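Local coordinates for putative cell adhesion protein (Bacteroides eggerthii, PDB 4GPV) that probably serves as a fimbrial (pilus) subunit of the FimA-like family, a presumed building block of the bacterium's adhesive surface fibres, at residues G9-L23 with I47-A60. Numbering follows the deposited sequence.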
# COMPACT_ATOMS: atom_id res chain seq x y z
N GLY A 9 -14.15 -5.64 31.97
CA GLY A 9 -14.26 -6.90 31.26
C GLY A 9 -13.50 -8.02 31.94
O GLY A 9 -12.40 -7.81 32.46
N ASN A 10 -14.07 -9.23 31.89
CA ASN A 10 -13.50 -10.40 32.53
C ASN A 10 -12.24 -10.92 31.82
O ASN A 10 -12.22 -11.04 30.59
CB ASN A 10 -14.53 -11.50 32.60
CG ASN A 10 -14.31 -12.40 33.78
OD1 ASN A 10 -13.44 -13.27 33.74
ND2 ASN A 10 -15.05 -12.18 34.86
N ASN A 11 -11.21 -11.23 32.61
CA ASN A 11 -9.94 -11.72 32.09
C ASN A 11 -9.51 -13.03 32.72
O ASN A 11 -8.37 -13.47 32.52
CB ASN A 11 -8.85 -10.67 32.27
CG ASN A 11 -8.94 -9.59 31.22
OD1 ASN A 11 -9.26 -9.86 30.07
ND2 ASN A 11 -8.62 -8.37 31.58
N VAL A 12 -10.41 -13.67 33.48
CA VAL A 12 -10.06 -14.93 34.15
C VAL A 12 -10.12 -16.09 33.12
O VAL A 12 -10.97 -16.07 32.22
CB VAL A 12 -10.89 -15.22 35.45
CG1 VAL A 12 -10.90 -14.01 36.39
CG2 VAL A 12 -12.31 -15.69 35.15
N PRO A 13 -9.23 -17.09 33.21
CA PRO A 13 -9.28 -18.19 32.23
C PRO A 13 -10.54 -19.02 32.37
O PRO A 13 -11.06 -19.19 33.49
CB PRO A 13 -8.02 -19.01 32.54
CG PRO A 13 -7.67 -18.68 33.93
CD PRO A 13 -8.12 -17.28 34.17
N GLY A 14 -11.03 -19.50 31.23
CA GLY A 14 -12.17 -20.40 31.19
C GLY A 14 -11.66 -21.83 31.19
O GLY A 14 -10.52 -22.08 31.61
N GLU A 15 -12.48 -22.77 30.73
CA GLU A 15 -12.10 -24.17 30.62
C GLU A 15 -11.33 -24.38 29.32
O GLU A 15 -11.54 -23.62 28.38
CB GLU A 15 -13.35 -25.07 30.68
CG GLU A 15 -13.08 -26.42 31.33
CD GLU A 15 -14.20 -27.44 31.32
OE1 GLU A 15 -15.23 -27.21 30.64
OE2 GLU A 15 -14.05 -28.48 31.99
N GLN A 16 -10.46 -25.41 29.25
CA GLN A 16 -9.72 -25.66 28.02
C GLN A 16 -10.68 -25.74 26.84
O GLN A 16 -11.72 -26.42 26.93
CB GLN A 16 -8.89 -26.95 28.09
CG GLN A 16 -7.95 -27.05 26.87
CD GLN A 16 -7.11 -28.29 26.88
OE1 GLN A 16 -7.41 -29.28 27.55
NE2 GLN A 16 -6.04 -28.27 26.12
N ALA A 17 -10.34 -25.07 25.76
CA ALA A 17 -11.15 -25.07 24.57
C ALA A 17 -10.34 -25.51 23.38
O ALA A 17 -9.11 -25.54 23.42
CB ALA A 17 -11.69 -23.67 24.34
N VAL A 18 -11.06 -25.87 22.32
CA VAL A 18 -10.50 -26.18 21.01
C VAL A 18 -11.10 -25.16 20.07
O VAL A 18 -12.33 -25.05 19.99
CB VAL A 18 -10.71 -27.63 20.53
CG1 VAL A 18 -10.04 -27.85 19.18
CG2 VAL A 18 -10.20 -28.63 21.56
N LEU A 19 -10.25 -24.39 19.40
CA LEU A 19 -10.66 -23.37 18.44
C LEU A 19 -10.12 -23.74 17.08
O LEU A 19 -8.93 -24.04 16.95
CB LEU A 19 -10.11 -22.00 18.86
CG LEU A 19 -10.82 -21.25 19.98
CD1 LEU A 19 -10.11 -21.42 21.29
CD2 LEU A 19 -10.86 -19.74 19.66
N THR A 20 -11.01 -23.77 16.08
CA THR A 20 -10.63 -24.06 14.69
C THR A 20 -10.73 -22.74 13.96
O THR A 20 -11.80 -22.13 13.94
CB THR A 20 -11.52 -25.17 14.10
OG1 THR A 20 -11.41 -26.34 14.91
CG2 THR A 20 -11.14 -25.52 12.66
N ILE A 21 -9.59 -22.26 13.42
CA ILE A 21 -9.53 -20.99 12.72
C ILE A 21 -9.44 -21.28 11.25
O ILE A 21 -8.63 -22.11 10.84
CB ILE A 21 -8.36 -20.08 13.21
CG1 ILE A 21 -8.20 -20.04 14.76
CG2 ILE A 21 -8.44 -18.64 12.57
CD1 ILE A 21 -9.27 -19.24 15.60
N LYS A 22 -10.31 -20.64 10.47
CA LYS A 22 -10.34 -20.74 9.01
C LYS A 22 -10.04 -19.35 8.44
O LYS A 22 -10.65 -18.37 8.87
CB LYS A 22 -11.69 -21.24 8.48
CG LYS A 22 -11.98 -22.72 8.69
CD LYS A 22 -13.34 -23.07 8.07
CE LYS A 22 -13.72 -24.52 8.19
NZ LYS A 22 -15.02 -24.80 7.52
N LEU A 23 -9.10 -19.27 7.51
CA LEU A 23 -8.77 -17.99 6.88
C LEU A 23 -9.37 -17.93 5.50
O LEU A 23 -9.35 -18.92 4.77
CB LEU A 23 -7.25 -17.75 6.80
CG LEU A 23 -6.46 -17.95 8.10
CD1 LEU A 23 -4.99 -17.78 7.86
CD2 LEU A 23 -6.96 -17.02 9.22
N ILE A 47 -0.41 -16.82 1.41
CA ILE A 47 -0.20 -16.73 2.85
C ILE A 47 1.08 -17.49 3.12
O ILE A 47 1.07 -18.72 3.06
CB ILE A 47 -1.38 -17.28 3.72
CG1 ILE A 47 -2.67 -16.45 3.51
CG2 ILE A 47 -0.98 -17.34 5.23
CD1 ILE A 47 -3.93 -17.13 4.14
N ASN A 48 2.18 -16.79 3.37
CA ASN A 48 3.44 -17.44 3.68
C ASN A 48 3.48 -17.94 5.13
O ASN A 48 4.07 -18.99 5.43
CB ASN A 48 4.60 -16.50 3.44
CG ASN A 48 4.72 -16.19 1.98
OD1 ASN A 48 4.78 -17.11 1.14
ND2 ASN A 48 4.71 -14.91 1.64
N ASN A 49 2.87 -17.14 6.02
CA ASN A 49 2.80 -17.39 7.46
C ASN A 49 1.76 -16.46 8.06
O ASN A 49 1.31 -15.51 7.39
CB ASN A 49 4.16 -17.15 8.11
CG ASN A 49 4.71 -15.78 7.79
OD1 ASN A 49 4.19 -14.75 8.27
ND2 ASN A 49 5.73 -15.76 6.93
N TYR A 50 1.36 -16.74 9.30
CA TYR A 50 0.41 -15.84 9.95
C TYR A 50 0.50 -16.00 11.47
O TYR A 50 1.07 -16.97 11.95
CB TYR A 50 -1.04 -16.08 9.45
CG TYR A 50 -1.56 -17.49 9.69
CD1 TYR A 50 -1.33 -18.50 8.76
CD2 TYR A 50 -2.27 -17.81 10.85
CE1 TYR A 50 -1.79 -19.80 8.97
CE2 TYR A 50 -2.74 -19.11 11.07
CZ TYR A 50 -2.51 -20.09 10.12
OH TYR A 50 -2.97 -21.37 10.30
N LEU A 51 -0.07 -15.05 12.19
CA LEU A 51 -0.18 -15.07 13.65
C LEU A 51 -1.65 -14.99 14.02
O LEU A 51 -2.39 -14.21 13.42
CB LEU A 51 0.60 -13.92 14.33
CG LEU A 51 2.11 -13.78 14.01
CD1 LEU A 51 2.65 -12.43 14.49
CD2 LEU A 51 2.89 -14.90 14.66
N VAL A 52 -2.05 -15.73 15.04
CA VAL A 52 -3.42 -15.67 15.56
C VAL A 52 -3.32 -15.23 17.03
O VAL A 52 -2.62 -15.86 17.83
CB VAL A 52 -4.26 -16.98 15.44
CG1 VAL A 52 -5.71 -16.79 15.92
CG2 VAL A 52 -4.25 -17.54 14.01
N PHE A 53 -4.01 -14.14 17.37
CA PHE A 53 -4.08 -13.62 18.73
C PHE A 53 -5.49 -13.83 19.25
O PHE A 53 -6.45 -13.49 18.55
CB PHE A 53 -3.72 -12.12 18.79
CG PHE A 53 -2.41 -11.76 18.15
CD1 PHE A 53 -2.31 -11.59 16.77
CD2 PHE A 53 -1.27 -11.57 18.93
CE1 PHE A 53 -1.09 -11.27 16.17
CE2 PHE A 53 -0.04 -11.25 18.33
CZ PHE A 53 0.04 -11.11 16.96
N LEU A 54 -5.62 -14.39 20.45
CA LEU A 54 -6.93 -14.61 21.05
C LEU A 54 -7.04 -13.78 22.31
O LEU A 54 -6.11 -13.80 23.11
CB LEU A 54 -7.16 -16.10 21.38
CG LEU A 54 -7.16 -17.08 20.20
CD1 LEU A 54 -7.19 -18.54 20.72
CD2 LEU A 54 -8.32 -16.83 19.29
N PHE A 55 -8.13 -13.02 22.47
CA PHE A 55 -8.28 -12.17 23.65
C PHE A 55 -9.54 -12.44 24.41
O PHE A 55 -10.56 -12.76 23.82
CB PHE A 55 -8.26 -10.68 23.25
CG PHE A 55 -6.96 -10.27 22.61
CD1 PHE A 55 -5.83 -10.06 23.38
CD2 PHE A 55 -6.86 -10.11 21.24
CE1 PHE A 55 -4.61 -9.70 22.79
CE2 PHE A 55 -5.65 -9.75 20.64
CZ PHE A 55 -4.54 -9.55 21.42
N ARG A 56 -9.46 -12.25 25.73
CA ARG A 56 -10.62 -12.39 26.61
C ARG A 56 -11.44 -11.07 26.56
O ARG A 56 -11.00 -10.10 25.93
CB ARG A 56 -10.16 -12.74 28.03
CG ARG A 56 -9.41 -14.06 28.04
CD ARG A 56 -8.95 -14.54 29.40
NE ARG A 56 -8.24 -15.79 29.20
CZ ARG A 56 -7.28 -16.27 29.99
NH1 ARG A 56 -6.97 -15.63 31.12
NH2 ARG A 56 -6.68 -17.40 29.70
N GLU A 57 -12.63 -11.06 27.21
CA GLU A 57 -13.54 -9.91 27.23
C GLU A 57 -12.83 -8.63 27.71
O GLU A 57 -13.05 -7.56 27.13
CB GLU A 57 -14.77 -10.23 28.13
CG GLU A 57 -15.82 -9.14 28.25
CD GLU A 57 -16.54 -8.66 27.00
OE1 GLU A 57 -16.73 -9.46 26.06
OE2 GLU A 57 -16.94 -7.47 26.98
N GLY A 58 -11.97 -8.76 28.70
CA GLY A 58 -11.23 -7.63 29.25
C GLY A 58 -9.93 -7.26 28.57
O GLY A 58 -9.15 -6.48 29.13
N GLY A 59 -9.68 -7.85 27.40
CA GLY A 59 -8.49 -7.57 26.60
C GLY A 59 -7.24 -8.40 26.88
O GLY A 59 -6.28 -8.27 26.14
N ALA A 60 -7.24 -9.27 27.90
CA ALA A 60 -6.05 -10.09 28.17
C ALA A 60 -5.86 -11.16 27.10
O ALA A 60 -6.86 -11.67 26.56
CB ALA A 60 -6.14 -10.76 29.54
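Leu23 sets its CD1 methyl squarely over one face of the Tyr50 ring, 3.7 Å from the ring centroid and 7° off the normal, which defines a CH-pi contact. The same methyl also meets CD1 of Ile47, so one leucine branch touches both the ring and an aliphatic side chain. Further along, Leu19 and Leu54 come tip to tip, CD2 to CD2 at 3.9 Å, while Ile21 and Val52 lie more loosely, CG1 to CG1 at 4.3 Å. All these side chains are buried. The strand axes stay 10.5 Å apart at 134°, a spacing that fits two layers of a beta-sandwich-like core rather than neighbouring strands; Val88 and Ile76 help fill it.

The other end is polar and opens to solvent, with Gly9, Asn10, Pro13 and Glu57 exposed, yet it carries all four hydrogen bonds of the contact. Here residues 9-13 lie against the type I turn from Arg56 to Gly59. The Asn11 amide bonds twice: OD1 accepts from Ala60 N at 3.0 Å, and ND2 donates to Gly58 O at 3.1 Å, with that oxygen nearly in the amide plane. Gly58 N donates to Asn10 O (3.0 Å), and Asn10 OD1 closes an Asx turn onto Val12 N.

Extended from CG to NE, the Arg56 side chain carries NH1 to Asn11 O (2.9 Å, 159° at the hydrogen), the acceptor lying at the guanidinium edge, while Pro13 CA covers one face. Asp62 holds NE in a salt bridge. With Arg56 replaced by alanine, Asn11 O would probably lose this donor, Pro13 its flat partner and Asp62 its counter-charge. The chemistry thus implies two modes of attachment: apolar contacts join the strands across the core, whereas directional bonds from backbone, amide and guanidinium fix the N-terminal segment to the turn.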